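Local coordinates for CdiA-CT toxin, Conserved domain protein (Yersinia pseudotuberculosis serotype O:3, PDB 4ZQU), which acts as the endonuclease toxin of a contact-dependent growth inhibition system, probably cleaving nucleic acid in neighbouring bacteria unless its cognate immunity protein neutralises it, at the interface of chains A and B. Coordinates in Å, arbitrary orientation; residue numbers count along the deposited sequence, not the author numbering. Chains: chain A, CdiA-CT toxin, Conserved domain protein; chain B, CdiI toxin.

The four contacts form one continuous toxin/immunity interface. Contacts 1, 2 and 4 centre on the toxin hairpin of strands 70-73 and 76-79; contact 3 adds loop residues beside it. Contact 4 pairs the first strand with immunity strand 141-143, contact 1 the second with strand 30-32. Contact 2, about 9 Å from contact 1 and 7 Å from contact 4 between C-alpha centres, shares A:Thr77 and B:Asn30 with the former, A:Lys70 and A:Ser72 with the latter. Contact 3, sharing A:Asp28, A:Met82 and B:Arg28 with contact 1, lies about 7 Å from it and about 18 Å from contact 4, again between C-alpha centres. Beta-augmentation thus grips the hairpin along both edges.

Contact 1: the interface of chains A and B. Residues chain A 27-29, 77-78, 82; chain B 28-31, 85.
The guanidinium of A:Arg29 stands almost perpendicular to the ring of B:Tyr85, their planes 86° apart. CD2 of the tyrosine lies over one guanidinium face, towards its rim, whereas CZ of the arginine sits at the ring's edge, in its plane. The contact is thus edge-to-face rather than a parallel stack, and the aliphatic part of the arginine continues it, with A:Arg29 CG 3.6 Å from B:Tyr85 CE2. The phenyl ring of A:Phe27 likewise turns its edge to the immunity protein: the backbone N of B:Ser29 lies there in the ring plane, and CE2 packs 3.5 Å from B:Ser29 CB.

B:Ser29 OG occupies the crowded position between its backbone N and carbonyl carbon (chi1 65°), where it accepts a hydrogen bond from A:Arg29 NH1 at 3.0 Å, tilted 24° from the guanidinium plane. A water has B:Arg28 N, at 2.8 Å, and this hydroxyl as its nearer partners; A:Arg29 O, B:Ser29 O and B:Tyr85 OH are longer approaches. Alongside, A:Met82 lays SD 3.3 Å from the B:Arg28 carbonyl oxygen. A:Thr77 N donates to B:Asn30 O at 2.9 Å; the return bond from B:Asn30 N is weak. This antiparallel bridge pairs toxin strand 76-79 with immunity strand 30-32, and the flanking side chains help hold the toxin to the protein that neutralises it.

Contact 2: the interface of chains A and B. Residues chain A 70, 72, 76-77; chain B 24, 30, 121, 134.
A:Thr77 is held between B:Tyr24 and B:Asp121 of the immunity protein in the more deeply buried part of the contact, its backbone already paired with B:Asn30. The tyrosine crosses it at about a right angle, ring carbon CE2 coming 3.5 Å from A:Thr77 OG1. B:Asp121 meets the threonine tip to tip, its CG 4.0 Å from the methyl CG2. A:Thr77 OG1 also shares a hydrogen bond with A:Ser72 OG at 3.0 Å, tying the two toxin strands together by their side chains.

Waters fill in between the polar groups here: one, 2.8 Å from A:Thr77 OG1, leads to B:Asp121 OD1, and another, 2.7 Å from A:Ser72 OG, to the phenol OH of B:Tyr24.

The lysine end is the looser, thinly covered rim. A:Lys70 NZ forms a salt bridge with B:Asp121 OD2 at 3.1 Å, meeting it almost head-on, in line with its C-O bond. A bend at chi3, 64°, carries the ammonium round to the carboxylate. B:Thr134 adds little beyond its methyl CG2, 3.8 Å from A:Lys70 CE. The site lies across the toxin strands 70-73 and 76-79, against residues from immunity strands 19-26, 30-32 and 118-124.

Contact 3: the interface of chains A and B. Residues chain A 28, 30-32, 82, 84; chain B 28.
B:Arg28 of the CdiI immunity protein reaches between the toxin segments 30-32 and 82-84, both loop, to touch A:Ala30 and A:Met82 of CdiA-CT, which has a restriction endonuclease-like domain. CG is set anti to the carbonyl carbon (chi1 -72°), and the chain then extends as far as NE, so CB and CG lead towards the toxin loop. CD next packs on A:Gly32, 3.5 Å from its CA.

NE donates a hydrogen bond to A:Ala30 O at 2.9 Å, fairly straight at 161°. The acceptor lies in the guanidinium plane, although NE itself sits above the plane of the A:Ala30 carbonyl. Beyond NE, the carbonyl oxygen of A:Thr31 lies over one guanidinium face, 3.4 Å from CZ and offset towards the rim. NH1 takes up the A:Met82 carbonyl oxygen, with a bent geometry of 122° at the hydrogen. A:Thr84 crosses the arginine at about a right angle and brings its methyl CG2 3.6 Å from NH1 and 3.8 Å from NH2.

A:Asp28 OD1 braces the 28-32 loop from within, accepting from A:Ala30 N through its anti lone pair and from A:Thr31 N above the carboxylate plane. A:Thr84 OG1, from the other segment, donates at 2.7 Å to A:Thr31 O, the same oxygen that lies over the guanidinium.

Contact 4: the interface of chains A and B. Residues chain A 22, 70-74; chain B 137, 140-143.
Backbone hydrogen bonds between A:Ser72 and B:Trp142 form the core of this antiparallel strand contact. A:Ser72 N donates to B:Trp142 O at 2.8 Å, and B:Trp142 N returns a bond to A:Ser72 O at 3.0 Å, almost straight at 176°. Bridges from A:Ala71 to B:Gly143 and from A:Leu73 to B:Val141 extend the pairing to either side.

A salt bridge joins A:Lys22 to B:Glu137, the two side chains crossing at about a right angle. The ammonium NZ of A:Lys22 bonds to carboxylate oxygen OE1 of B:Glu137 at 2.7 Å on the syn side, 21° out of the carboxylate plane, with a weak bond to OE2. Bends at chi2, chi3 and chi4 curl the lysine towards the acid, whereas the glutamate is extended beyond CG (chi2 174°).

The apolar contact is that of A:Leu73 and B:Val141, which lie side by side and point the same way, with CD2 of the leucine 3.7 Å from CG1 of the valine.

Of a different kind is the edge contact of the B:Trp142 indole with the A:Ser72 carbonyl oxygen, which lies in the ring plane 3.3 Å from CE3. This aromatic C-H edge thus flanks an oxygen already held by the backbone bond.

In the fold, toxin strand 70-73 pairs antiparallel with immunity strand 141-143, so that one sheet runs across the interface, while A:Lys22 reaches over from a separate toxin loop to strand 135-138.

Contact 1: the interface of chains A and B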
# COMPACT_ATOMS: atom_id res chain seq x y z
N PHE A 27 7.11 -3.64 5.14
CA PHE A 27 6.44 -2.61 5.92
C PHE A 27 6.22 -3.10 7.34
O PHE A 27 5.48 -4.06 7.55
CB PHE A 27 5.11 -2.23 5.27
CG PHE A 27 4.42 -1.07 5.92
CD1 PHE A 27 5.13 0.03 6.35
CD2 PHE A 27 3.05 -1.08 6.11
CE1 PHE A 27 4.50 1.10 6.95
CE2 PHE A 27 2.41 -0.01 6.71
CZ PHE A 27 3.14 1.08 7.13
N ASP A 28 6.87 -2.46 8.30
CA ASP A 28 6.62 -2.78 9.71
C ASP A 28 5.21 -2.33 10.05
O ASP A 28 4.95 -1.13 10.18
CB ASP A 28 7.66 -2.10 10.61
CG ASP A 28 7.61 -2.62 12.04
OD1 ASP A 28 6.50 -2.80 12.58
OD2 ASP A 28 8.69 -2.82 12.63
N ARG A 29 4.31 -3.29 10.19
CA ARG A 29 2.89 -2.99 10.32
C ARG A 29 2.55 -2.27 11.62
O ARG A 29 1.46 -1.73 11.77
CB ARG A 29 2.07 -4.28 10.22
CG ARG A 29 2.42 -5.15 9.03
CD ARG A 29 2.33 -4.39 7.71
NE ARG A 29 2.74 -5.24 6.60
CZ ARG A 29 1.95 -5.60 5.60
NH1 ARG A 29 0.70 -5.17 5.54
NH2 ARG A 29 2.42 -6.39 4.64
N THR A 77 -3.53 -1.39 0.84
CA THR A 77 -3.42 0.07 0.76
C THR A 77 -2.39 0.62 1.75
O THR A 77 -2.43 0.32 2.94
CB THR A 77 -4.79 0.75 1.03
OG1 THR A 77 -5.74 0.33 0.05
CG2 THR A 77 -4.65 2.27 0.99
N VAL A 78 -1.46 1.42 1.23
CA VAL A 78 -0.46 2.10 2.05
C VAL A 78 -0.30 3.55 1.59
O VAL A 78 -0.22 3.81 0.40
CB VAL A 78 0.93 1.40 1.97
CG1 VAL A 78 1.94 2.11 2.86
CG2 VAL A 78 0.82 -0.07 2.36
N MET A 82 1.18 6.75 7.01
CA MET A 82 1.47 5.55 7.79
C MET A 82 2.96 5.37 8.02
O MET A 82 3.39 4.75 8.99
CB MET A 82 0.92 4.31 7.08
CG MET A 82 -0.53 4.41 6.65
SD MET A 82 -0.97 3.14 5.45
CE MET A 82 -2.68 3.53 5.12
N ARG B 28 -1.72 0.02 10.62
CA ARG B 28 -1.24 1.16 9.84
C ARG B 28 -1.70 0.97 8.40
O ARG B 28 -2.55 1.72 7.91
CB ARG B 28 0.28 1.29 9.94
CG ARG B 28 0.75 1.78 11.30
CD ARG B 28 2.23 2.11 11.30
NE ARG B 28 2.63 2.79 12.53
CZ ARG B 28 2.76 4.11 12.66
NH1 ARG B 28 2.51 4.91 11.63
NH2 ARG B 28 3.13 4.63 13.82
N SER B 29 -1.16 -0.04 7.74
CA SER B 29 -1.68 -0.45 6.44
C SER B 29 -3.03 -1.12 6.63
O SER B 29 -3.33 -1.64 7.71
CB SER B 29 -0.71 -1.40 5.73
OG SER B 29 -0.57 -2.61 6.45
N ASN B 30 -3.85 -1.11 5.59
CA ASN B 30 -5.12 -1.83 5.62
C ASN B 30 -5.33 -2.58 4.31
O ASN B 30 -4.96 -2.10 3.24
CB ASN B 30 -6.28 -0.86 5.88
CG ASN B 30 -6.37 0.23 4.84
OD1 ASN B 30 -7.15 0.14 3.89
ND2 ASN B 30 -5.58 1.28 5.01
N GLN B 31 -5.91 -3.77 4.40
CA GLN B 31 -6.00 -4.63 3.23
C GLN B 31 -7.26 -5.50 3.23
O GLN B 31 -7.90 -5.68 4.26
CB GLN B 31 -4.77 -5.53 3.15
CG GLN B 31 -4.59 -6.45 4.34
CD GLN B 31 -3.26 -7.17 4.30
OE1 GLN B 31 -3.15 -8.26 3.73
NE2 GLN B 31 -2.25 -6.57 4.91
N TYR B 85 -1.97 -11.06 6.98
CA TYR B 85 -0.80 -10.32 6.54
C TYR B 85 0.16 -11.14 5.66
O TYR B 85 1.06 -10.57 5.04
CB TYR B 85 -0.04 -9.79 7.76
CG TYR B 85 -0.68 -8.56 8.38
CD1 TYR B 85 -1.57 -8.67 9.43
CD2 TYR B 85 -0.37 -7.29 7.91
CE1 TYR B 85 -2.15 -7.55 10.00
CE2 TYR B 85 -0.94 -6.17 8.47
CZ TYR B 85 -1.83 -6.30 9.51
OH TYR B 85 -2.40 -5.18 10.07
O HOH W 1 -0.76 -2.41 9.56

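Contact 2: the interface of chains A and B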
# COMPACT_ATOMS: atom_id res chain seq x y z
N LYS A 70 0.98 7.51 -1.90
CA LYS A 70 0.01 6.45 -1.66
C LYS A 70 0.08 5.39 -2.76
O LYS A 70 0.28 5.71 -3.93
CB LYS A 70 -1.41 7.03 -1.58
CG LYS A 70 -2.51 6.00 -1.36
CD LYS A 70 -3.80 6.66 -0.89
CE LYS A 70 -4.38 7.58 -1.95
NZ LYS A 70 -5.73 8.09 -1.55
N SER A 72 -2.04 1.60 -3.78
CA SER A 72 -3.08 0.62 -3.48
C SER A 72 -3.13 -0.43 -4.59
O SER A 72 -3.51 -0.13 -5.72
CB SER A 72 -4.44 1.30 -3.33
OG SER A 72 -5.44 0.38 -2.90
N VAL A 76 -4.14 -4.31 -1.11
CA VAL A 76 -3.45 -3.67 0.01
C VAL A 76 -3.29 -2.17 -0.21
O VAL A 76 -2.94 -1.73 -1.30
CB VAL A 76 -2.06 -4.30 0.25
CG1 VAL A 76 -1.38 -3.66 1.46
CG2 VAL A 76 -2.18 -5.80 0.44
N THR A 77 -3.53 -1.39 0.84
CA THR A 77 -3.42 0.07 0.76
C THR A 77 -2.39 0.62 1.75
O THR A 77 -2.43 0.32 2.94
CB THR A 77 -4.79 0.75 1.03
OG1 THR A 77 -5.74 0.33 0.05
CG2 THR A 77 -4.65 2.27 0.99
N TYR B 24 -11.80 -3.63 4.61
CA TYR B 24 -10.36 -3.71 4.78
C TYR B 24 -10.03 -3.71 6.27
O TYR B 24 -10.77 -3.14 7.07
CB TYR B 24 -9.64 -2.54 4.10
CG TYR B 24 -9.29 -2.78 2.65
CD1 TYR B 24 -10.04 -3.63 1.86
CD2 TYR B 24 -8.19 -2.16 2.08
CE1 TYR B 24 -9.72 -3.85 0.54
CE2 TYR B 24 -7.85 -2.38 0.76
CZ TYR B 24 -8.62 -3.22 -0.01
OH TYR B 24 -8.29 -3.43 -1.32
N ASN B 30 -3.85 -1.11 5.59
CA ASN B 30 -5.12 -1.83 5.62
C ASN B 30 -5.33 -2.58 4.31
O ASN B 30 -4.96 -2.10 3.24
CB ASN B 30 -6.28 -0.86 5.88
CG ASN B 30 -6.37 0.23 4.84
OD1 ASN B 30 -7.15 0.14 3.89
ND2 ASN B 30 -5.58 1.28 5.01
N ASP B 121 -10.41 5.13 -0.89
CA ASP B 121 -10.07 4.57 0.41
C ASP B 121 -10.99 5.13 1.49
O ASP B 121 -11.25 6.33 1.53
CB ASP B 121 -8.62 4.87 0.76
CG ASP B 121 -7.67 4.55 -0.37
OD1 ASP B 121 -7.83 3.49 -1.01
OD2 ASP B 121 -6.76 5.37 -0.64
N THR B 134 -8.12 8.44 -5.51
CA THR B 134 -6.82 8.00 -6.01
C THR B 134 -6.61 8.40 -7.46
O THR B 134 -7.54 8.82 -8.15
CB THR B 134 -6.65 6.47 -5.90
OG1 THR B 134 -7.67 5.82 -6.67
CG2 THR B 134 -6.74 6.02 -4.46
O HOH W 2 -6.99 -1.81 -3.44
O HOH W 3 -8.33 1.27 0.03

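Contact 3: the interface of chains A and B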
# COMPACT_ATOMS: atom_id res chain seq x y z
N ASP A 28 6.87 -2.46 8.30
CA ASP A 28 6.62 -2.78 9.71
C ASP A 28 5.21 -2.33 10.05
O ASP A 28 4.95 -1.13 10.18
CB ASP A 28 7.66 -2.10 10.61
CG ASP A 28 7.61 -2.62 12.04
OD1 ASP A 28 6.50 -2.80 12.58
OD2 ASP A 28 8.69 -2.82 12.63
N ALA A 30 3.50 -2.26 12.56
CA ALA A 30 3.27 -1.61 13.85
C ALA A 30 3.96 -0.25 13.97
O ALA A 30 3.36 0.71 14.44
CB ALA A 30 3.71 -2.53 14.97
N THR A 31 5.22 -0.17 13.53
CA THR A 31 5.99 1.06 13.71
C THR A 31 5.90 2.01 12.51
O THR A 31 6.03 3.22 12.66
CB THR A 31 7.48 0.77 13.98
OG1 THR A 31 8.12 0.34 12.77
CG2 THR A 31 7.63 -0.30 15.05
N GLY A 32 5.69 1.46 11.32
CA GLY A 32 5.54 2.28 10.13
C GLY A 32 6.82 2.47 9.34
O GLY A 32 6.87 3.27 8.41
N MET A 82 1.18 6.75 7.01
CA MET A 82 1.47 5.55 7.79
C MET A 82 2.96 5.37 8.02
O MET A 82 3.39 4.75 8.99
CB MET A 82 0.92 4.31 7.08
CG MET A 82 -0.53 4.41 6.65
SD MET A 82 -0.97 3.14 5.45
CE MET A 82 -2.68 3.53 5.12
N THR A 84 6.71 6.05 8.97
CA THR A 84 7.45 6.84 9.95
C THR A 84 8.93 6.94 9.61
O THR A 84 9.61 7.87 10.02
CB THR A 84 7.30 6.26 11.37
OG1 THR A 84 7.74 4.89 11.38
CG2 THR A 84 5.86 6.33 11.84
N ARG B 28 -1.72 0.02 10.62
CA ARG B 28 -1.24 1.16 9.84
C ARG B 28 -1.70 0.97 8.40
O ARG B 28 -2.55 1.72 7.91
CB ARG B 28 0.28 1.29 9.94
CG ARG B 28 0.75 1.78 11.30
CD ARG B 28 2.23 2.11 11.30
NE ARG B 28 2.63 2.79 12.53
CZ ARG B 28 2.76 4.11 12.66
NH1 ARG B 28 2.51 4.91 11.63
NH2 ARG B 28 3.13 4.63 13.82

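Contact 4: the interface of chains A and B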
# COMPACT_ATOMS: atom_id res chain seq x y z
N LYS A 22 5.19 -0.80 -5.63
CA LYS A 22 6.08 0.31 -5.95
C LYS A 22 7.52 -0.09 -5.68
O LYS A 22 8.04 -1.04 -6.27
CB LYS A 22 5.71 1.56 -5.14
CG LYS A 22 4.41 2.22 -5.55
CD LYS A 22 4.68 3.42 -6.44
CE LYS A 22 3.79 4.61 -6.09
NZ LYS A 22 2.98 5.03 -7.27
N LYS A 70 0.98 7.51 -1.90
CA LYS A 70 0.01 6.45 -1.66
C LYS A 70 0.08 5.39 -2.76
O LYS A 70 0.28 5.71 -3.93
CB LYS A 70 -1.41 7.03 -1.58
CG LYS A 70 -2.51 6.00 -1.36
CD LYS A 70 -3.80 6.66 -0.89
CE LYS A 70 -4.38 7.58 -1.95
NZ LYS A 70 -5.73 8.09 -1.55
N ALA A 71 -0.06 4.12 -2.37
CA ALA A 71 -0.14 3.02 -3.32
C ALA A 71 -1.18 2.01 -2.86
O ALA A 71 -1.20 1.61 -1.70
CB ALA A 71 1.21 2.35 -3.49
N SER A 72 -2.04 1.60 -3.78
CA SER A 72 -3.08 0.62 -3.48
C SER A 72 -3.13 -0.43 -4.59
O SER A 72 -3.51 -0.13 -5.72
CB SER A 72 -4.44 1.30 -3.33
OG SER A 72 -5.44 0.38 -2.90
N LEU A 73 -2.74 -1.65 -4.25
CA LEU A 73 -2.63 -2.72 -5.24
C LEU A 73 -2.63 -4.08 -4.56
O LEU A 73 -2.22 -4.21 -3.41
CB LEU A 73 -1.37 -2.53 -6.08
CG LEU A 73 -0.04 -2.51 -5.33
CD1 LEU A 73 0.75 -3.78 -5.58
CD2 LEU A 73 0.79 -1.28 -5.70
N SER A 74 -3.09 -5.10 -5.28
CA SER A 74 -3.18 -6.48 -4.78
C SER A 74 -4.02 -6.57 -3.50
O SER A 74 -3.80 -7.46 -2.68
CB SER A 74 -1.79 -7.05 -4.51
OG SER A 74 -1.03 -7.12 -5.71
N GLU B 137 -3.04 4.81 -11.52
CA GLU B 137 -1.71 4.81 -12.12
C GLU B 137 -1.56 3.71 -13.17
O GLU B 137 -1.37 3.99 -14.35
CB GLU B 137 -0.65 4.64 -11.03
CG GLU B 137 -0.69 5.76 -10.00
CD GLU B 137 0.27 5.52 -8.85
OE1 GLU B 137 0.87 4.43 -8.79
OE2 GLU B 137 0.42 6.43 -8.01
N GLU B 140 -3.92 -2.22 -12.33
CA GLU B 140 -4.17 -2.78 -11.01
C GLU B 140 -3.44 -2.01 -9.91
O GLU B 140 -3.23 -2.53 -8.82
CB GLU B 140 -3.76 -4.25 -10.97
CG GLU B 140 -4.63 -5.14 -11.84
CD GLU B 140 -4.22 -6.60 -11.77
OE1 GLU B 140 -3.06 -6.91 -12.14
OE2 GLU B 140 -5.05 -7.43 -11.35
N VAL B 141 -3.06 -0.77 -10.20
CA VAL B 141 -2.36 0.06 -9.23
C VAL B 141 -2.94 1.47 -9.15
O VAL B 141 -2.93 2.21 -10.13
CB VAL B 141 -0.85 0.18 -9.56
CG1 VAL B 141 -0.15 1.01 -8.50
CG2 VAL B 141 -0.21 -1.20 -9.66
N TRP B 142 -3.44 1.84 -7.97
CA TRP B 142 -3.90 3.20 -7.72
C TRP B 142 -2.94 3.91 -6.77
O TRP B 142 -2.14 3.26 -6.09
CB TRP B 142 -5.31 3.20 -7.13
CG TRP B 142 -6.35 2.61 -8.03
CD1 TRP B 142 -7.22 3.29 -8.83
CD2 TRP B 142 -6.63 1.21 -8.22
NE1 TRP B 142 -8.03 2.40 -9.51
CE2 TRP B 142 -7.68 1.13 -9.15
CE3 TRP B 142 -6.09 0.04 -7.69
CZ2 TRP B 142 -8.21 -0.10 -9.57
CZ3 TRP B 142 -6.62 -1.18 -8.11
CH2 TRP B 142 -7.66 -1.23 -9.04
N GLY B 143 -3.02 5.23 -6.71
CA GLY B 143 -2.09 5.99 -5.89
C GLY B 143 -2.47 7.44 -5.68
O GLY B 143 -3.63 7.82 -5.83